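Local structure of pyruvate formate-lyase 2 (Archaeoglobus fulgidus, 2F3O) at residues F145-I153 with V494-N505. The protein is a glycyl radical enzyme of unconfirmed function, related to pyruvate formate-lyase and glycerol dehydratase and probably acting as a lyase. Sequence-based numbering, arbitrary orientation.
Sequences FVLTEIAGI and VVRGSNVLSYAN
Glu149 takes hydrogen bonds from Ser498 and Asn505, the polar links between 145-153 and the helical segment 494-505. Ser498 OG donates to Glu149 OE2 at 2.7 Å, on the syn side of the carboxylate and 29° out of its plane. CG of Glu149 lies beside its backbone N (chi1 -68°), and the extended chain beyond it carries the carboxylate to Ser498. Asn505 ND2 gives one N-H to Glu149 O at 3.0 Å. It gives the other to Leu501 O, one turn back, at 2.9 Å and nearly straight (174°). Both acceptors lie close to the amide plane, so the two bonds fix the rotation of the amide. Ile153 CD1 packs against Asn505 CG at 3.6 Å. With an alanine at Asn505, Glu149 O would probably lose this donor and a gap open beside Ile153.

Apolar contacts continue the interface toward Phe145. Val494 CG1 sits over one face of the Phe145 ring, a CH-pi contact 4.0 Å from the centroid. Leu147 CD1 meets Val494 CB at 3.8 Å, and Leu147 CG meets Leu501 CD2.

Strand 145-147 runs along an edge of a mixed sheet, beside strand 435-445. From that neighbour Ser438 OG hydrogen-bonds Glu149 OE1, giving the buried carboxylate a second partner. Phe145 and Leu147 of the strand thus pack on helix 477-508, while Glu149, just after it, is held by hydrogen bonds. Its charge, if present, is probably eased by two serine hydroxyls.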
ATOM      1  N   PHE A 145      31.647  -8.829 -17.910  1.00 41.74           N
ATOM      2  CA  PHE A 145      30.315  -8.480 -18.419  1.00 41.10           C
ATOM      3  C   PHE A 145      30.338  -7.141 -19.126  1.00 40.72           C
ATOM      4  O   PHE A 145      31.228  -6.320 -18.881  1.00 41.00           O
ATOM      5  CB  PHE A 145      29.253  -8.451 -17.286  1.00 40.93           C
ATOM      6  CG  PHE A 145      29.706  -7.755 -16.015  1.00 39.96           C
ATOM      7  CD1 PHE A 145      29.741  -6.366 -15.926  1.00 40.28           C
ATOM      8  CD2 PHE A 145      30.062  -8.490 -14.903  1.00 39.02           C
ATOM      9  CE1 PHE A 145      30.162  -5.734 -14.768  1.00 40.10           C
ATOM     10  CE2 PHE A 145      30.468  -7.858 -13.729  1.00 39.28           C
ATOM     11  CZ  PHE A 145      30.512  -6.486 -13.669  1.00 39.60           C
ATOM     12  N   VAL A 146      29.352  -6.883 -19.968  1.00 40.04           N
ATOM     13  CA  VAL A 146      29.099  -5.477 -20.310  1.00 39.72           C
ATOM     14  C   VAL A 146      27.704  -5.022 -19.871  1.00 39.52           C
ATOM     15  O   VAL A 146      26.738  -5.783 -19.938  1.00 39.80           O
ATOM     16  CB  VAL A 146      29.498  -5.103 -21.794  1.00 39.47           C
ATOM     17  CG1 VAL A 146      29.572  -6.327 -22.677  1.00 39.18           C
ATOM     18  CG2 VAL A 146      28.598  -4.033 -22.388  1.00 39.23           C
ATOM     19  N   LEU A 147      27.640  -3.797 -19.358  1.00 39.27           N
ATOM     20  CA  LEU A 147      26.412  -3.169 -18.884  1.00 38.82           C
ATOM     21  C   LEU A 147      26.024  -2.043 -19.836  1.00 38.46           C
ATOM     22  O   LEU A 147      26.703  -1.024 -19.898  1.00 38.14           O
ATOM     23  CB  LEU A 147      26.680  -2.562 -17.508  1.00 39.04           C
ATOM     24  CG  LEU A 147      26.373  -3.269 -16.182  1.00 38.62           C
ATOM     25  CD1 LEU A 147      26.287  -4.757 -16.314  1.00 36.86           C
ATOM     26  CD2 LEU A 147      27.410  -2.856 -15.142  1.00 38.33           C
ATOM     27  N   THR A 148      24.932  -2.207 -20.565  1.00 38.30           N
ATOM     28  CA  THR A 148      24.619  -1.249 -21.608  1.00 38.70           C
ATOM     29  C   THR A 148      23.790  -0.076 -21.157  1.00 39.13           C
ATOM     30  O   THR A 148      23.610   0.857 -21.915  1.00 39.45           O
ATOM     31  CB  THR A 148      23.794  -1.861 -22.697  1.00 38.50           C
ATOM     32  OG1 THR A 148      22.469  -2.009 -22.204  1.00 37.46           O
ATOM     33  CG2 THR A 148      24.354  -3.200 -23.083  1.00 38.97           C
ATOM     34  N   GLU A 149      23.269  -0.098 -19.937  1.00 39.74           N
ATOM     35  CA  GLU A 149      22.370   0.989 -19.504  1.00 39.67           C
ATOM     36  C   GLU A 149      23.086   2.290 -19.197  1.00 39.69           C
ATOM     37  O   GLU A 149      22.449   3.262 -18.832  1.00 39.94           O
ATOM     38  CB  GLU A 149      21.513   0.560 -18.324  1.00 39.43           C
ATOM     39  CG  GLU A 149      20.510  -0.505 -18.678  1.00 40.15           C
ATOM     40  CD  GLU A 149      19.910  -1.159 -17.459  1.00 41.74           C
ATOM     41  OE1 GLU A 149      18.722  -1.539 -17.504  1.00 43.69           O
ATOM     42  OE2 GLU A 149      20.622  -1.294 -16.448  1.00 42.02           O
ATOM     43  N   ILE A 150      24.407   2.291 -19.368  1.00 39.97           N
ATOM     44  CA  ILE A 150      25.252   3.485 -19.346  1.00 40.39           C
ATOM     45  C   ILE A 150      24.789   4.391 -20.477  1.00 40.43           C
ATOM     46  O   ILE A 150      24.814   5.628 -20.374  1.00 40.07           O
ATOM     47  CB  ILE A 150      26.727   3.103 -19.640  1.00 40.35           C
ATOM     48  CG1 ILE A 150      27.233   2.097 -18.630  1.00 40.64           C
ATOM     49  CG2 ILE A 150      27.644   4.299 -19.545  1.00 40.78           C
ATOM     50  CD1 ILE A 150      27.840   2.756 -17.414  1.00 40.68           C
ATOM     51  N   ALA A 151      24.338   3.747 -21.548  1.00 40.41           N
ATOM     52  CA  ALA A 151      24.013   4.425 -22.784  1.00 40.67           C
ATOM     53  C   ALA A 151      22.570   4.889 -22.821  1.00 40.61           C
ATOM     54  O   ALA A 151      22.184   5.640 -23.722  1.00 40.71           O
ATOM     55  CB  ALA A 151      24.299   3.510 -23.952  1.00 40.45           C
ATOM     56  N   GLY A 152      21.781   4.439 -21.847  1.00 40.43           N
ATOM     57  CA  GLY A 152      20.337   4.687 -21.846  1.00 40.49           C
ATOM     58  C   GLY A 152      19.582   3.368 -21.864  1.00 40.51           C
ATOM     59  O   GLY A 152      20.205   2.302 -21.768  1.00 40.80           O
ATOM     60  N   ILE A 153      18.253   3.412 -21.984  1.00 40.02           N
ATOM     61  CA  ILE A 153      17.477   2.170 -21.925  1.00 39.71           C
ATOM     62  C   ILE A 153      16.961   1.663 -23.265  1.00 39.71           C
ATOM     63  O   ILE A 153      17.405   0.613 -23.710  1.00 39.93           O
ATOM     64  CB  ILE A 153      16.316   2.223 -20.917  1.00 39.81           C
ATOM     65  CG1 ILE A 153      16.800   2.787 -19.582  1.00 39.74           C
ATOM     66  CG2 ILE A 153      15.690   0.829 -20.744  1.00 38.99           C
ATOM     67  CD1 ILE A 153      17.789   1.915 -18.897  1.00 40.11           C
ATOM     68  N   VAL A 494      26.085  -8.068 -11.729  1.00 42.46           N
ATOM     69  CA  VAL A 494      25.391  -7.282 -12.742  1.00 41.93           C
ATOM     70  C   VAL A 494      24.012  -6.846 -12.296  1.00 41.59           C
ATOM     71  O   VAL A 494      23.564  -5.783 -12.710  1.00 41.66           O
ATOM     72  CB  VAL A 494      25.420  -7.859 -14.210  1.00 41.78           C
ATOM     73  CG1 VAL A 494      26.498  -8.838 -14.366  1.00 41.74           C
ATOM     74  CG2 VAL A 494      24.120  -8.468 -14.613  1.00 42.07           C
ATOM     75  N   VAL A 495      23.362  -7.602 -11.412  1.00 41.11           N
ATOM     76  CA  VAL A 495      22.079  -7.118 -10.945  1.00 40.92           C
ATOM     77  C   VAL A 495      22.248  -5.898 -10.067  1.00 40.63           C
ATOM     78  O   VAL A 495      21.485  -4.963 -10.211  1.00 41.07           O
ATOM     79  CB  VAL A 495      21.140  -8.176 -10.328  1.00 40.91           C
ATOM     80  CG1 VAL A 495      21.044  -9.404 -11.225  1.00 41.24           C
ATOM     81  CG2 VAL A 495      21.536  -8.529  -8.923  1.00 41.97           C
ATOM     82  N   ARG A 496      23.282  -5.862  -9.232  1.00 40.25           N
ATOM     83  CA  ARG A 496      23.581  -4.649  -8.487  1.00 39.91           C
ATOM     84  C   ARG A 496      23.894  -3.496  -9.437  1.00 39.55           C
ATOM     85  O   ARG A 496      23.373  -2.394  -9.271  1.00 39.83           O
ATOM     86  CB  ARG A 496      24.734  -4.852  -7.505  1.00 39.91           C
ATOM     87  CG  ARG A 496      25.060  -3.579  -6.745  1.00 40.86           C
ATOM     88  CD  ARG A 496      25.854  -3.822  -5.467  1.00 44.12           C
ATOM     89  NE  ARG A 496      27.260  -3.482  -5.641  1.00 44.37           N
ATOM     90  CZ  ARG A 496      28.210  -4.388  -5.825  1.00 44.41           C
ATOM     91  NH1 ARG A 496      29.455  -3.996  -6.001  1.00 42.53           N
ATOM     92  NH2 ARG A 496      27.907  -5.685  -5.844  1.00 44.63           N
ATOM     93  N   GLY A 497      24.712  -3.764 -10.449  1.00 38.83           N
ATOM     94  CA  GLY A 497      25.137  -2.730 -11.368  1.00 38.32           C
ATOM     95  C   GLY A 497      23.996  -2.162 -12.191  1.00 37.94           C
ATOM     96  O   GLY A 497      23.870  -0.948 -12.324  1.00 38.28           O
ATOM     97  N   SER A 498      23.138  -3.031 -12.706  1.00 36.86           N
ATOM     98  CA  SER A 498      22.094  -2.596 -13.593  1.00 36.34           C
ATOM     99  C   SER A 498      21.049  -1.814 -12.833  1.00 36.23           C
ATOM    100  O   SER A 498      20.443  -0.899 -13.370  1.00 36.21           O
ATOM    101  CB  SER A 498      21.452  -3.795 -14.264  1.00 36.48           C
ATOM    102  OG  SER A 498      20.228  -3.454 -14.882  1.00 37.83           O
ATOM    103  N   ASN A 499      20.848  -2.178 -11.574  1.00 36.13           N
ATOM    104  CA  ASN A 499      19.897  -1.492 -10.727  1.00 35.98           C
ATOM    105  C   ASN A 499      20.348  -0.093 -10.384  1.00 36.30           C
ATOM    106  O   ASN A 499      19.550   0.849 -10.413  1.00 36.47           O
ATOM    107  CB  ASN A 499      19.611  -2.304  -9.483  1.00 35.51           C
ATOM    108  CG  ASN A 499      18.624  -3.419  -9.752  1.00 36.55           C
ATOM    109  OD1 ASN A 499      17.890  -3.364 -10.736  1.00 39.99           O
ATOM    110  ND2 ASN A 499      18.596  -4.431  -8.896  1.00 34.78           N
ATOM    111  N   VAL A 500      21.636   0.058 -10.114  1.00 36.51           N
ATOM    112  CA  VAL A 500      22.172   1.385  -9.882  1.00 36.91           C
ATOM    113  C   VAL A 500      21.984   2.219 -11.139  1.00 37.23           C
ATOM    114  O   VAL A 500      21.486   3.330 -11.077  1.00 37.83           O
ATOM    115  CB  VAL A 500      23.653   1.359  -9.448  1.00 37.04           C
ATOM    116  CG1 VAL A 500      24.228   2.761  -9.401  1.00 35.84           C
ATOM    117  CG2 VAL A 500      23.789   0.714  -8.087  1.00 37.12           C
ATOM    118  N   LEU A 501      22.300   1.640 -12.288  1.00 37.42           N
ATOM    119  CA  LEU A 501      22.123   2.319 -13.564  1.00 37.14           C
ATOM    120  C   LEU A 501      20.664   2.668 -13.868  1.00 37.33           C
ATOM    121  O   LEU A 501      20.407   3.680 -14.522  1.00 37.56           O
ATOM    122  CB  LEU A 501      22.690   1.456 -14.692  1.00 36.79           C
ATOM    123  CG  LEU A 501      24.095   1.728 -15.239  1.00 36.26           C
ATOM    124  CD1 LEU A 501      24.764   2.800 -14.469  1.00 34.07           C
ATOM    125  CD2 LEU A 501      24.964   0.466 -15.277  1.00 35.53           C
ATOM    126  N   SER A 502      19.720   1.838 -13.405  1.00 37.20           N
ATOM    127  CA  SER A 502      18.301   2.059 -13.700  1.00 37.15           C
ATOM    128  C   SER A 502      17.746   3.203 -12.871  1.00 37.19           C
ATOM    129  O   SER A 502      16.896   3.974 -13.311  1.00 36.91           O
ATOM    130  CB  SER A 502      17.476   0.799 -13.484  1.00 36.95           C
ATOM    131  OG  SER A 502      17.012   0.312 -14.737  1.00 37.38           O
ATOM    132  N   TYR A 503      18.257   3.300 -11.659  1.00 37.31           N
ATOM    133  CA  TYR A 503      18.002   4.428 -10.813  1.00 37.08           C
ATOM    134  C   TYR A 503      18.644   5.668 -11.455  1.00 36.92           C
ATOM    135  O   TYR A 503      18.038   6.746 -11.488  1.00 36.88           O
ATOM    136  CB  TYR A 503      18.582   4.100  -9.458  1.00 37.23           C
ATOM    137  CG  TYR A 503      18.609   5.206  -8.443  1.00 38.39           C
ATOM    138  CD1 TYR A 503      17.488   5.999  -8.188  1.00 38.53           C
ATOM    139  CD2 TYR A 503      19.750   5.414  -7.677  1.00 38.74           C
ATOM    140  CE1 TYR A 503      17.531   6.990  -7.228  1.00 38.64           C
ATOM    141  CE2 TYR A 503      19.801   6.394  -6.722  1.00 38.71           C
ATOM    142  CZ  TYR A 503      18.699   7.183  -6.491  1.00 39.00           C
ATOM    143  OH  TYR A 503      18.793   8.161  -5.513  1.00 39.51           O
ATOM    144  N   ALA A 504      19.839   5.495 -12.011  1.00 36.62           N
ATOM    145  CA  ALA A 504      20.576   6.588 -12.647  1.00 36.25           C
ATOM    146  C   ALA A 504      19.851   7.146 -13.857  1.00 36.23           C
ATOM    147  O   ALA A 504      19.820   8.371 -14.044  1.00 36.26           O
ATOM    148  CB  ALA A 504      21.974   6.148 -13.031  1.00 36.00           C
ATOM    149  N   ASN A 505      19.274   6.255 -14.667  1.00 35.96           N
ATOM    150  CA  ASN A 505      18.472   6.666 -15.801  1.00 35.91           C
ATOM    151  C   ASN A 505      17.260   7.449 -15.329  1.00 36.23           C
ATOM    152  O   ASN A 505      17.019   8.553 -15.788  1.00 36.48           O
ATOM    153  CB  ASN A 505      18.028   5.464 -16.611  1.00 36.05           C
ATOM    154  CG  ASN A 505      19.015   5.104 -17.719  1.00 37.25           C
ATOM    155  OD1 ASN A 505      18.818   5.496 -18.884  1.00 37.65           O
ATOM    156  ND2 ASN A 505      20.070   4.342 -17.372  1.00 34.77           N
TER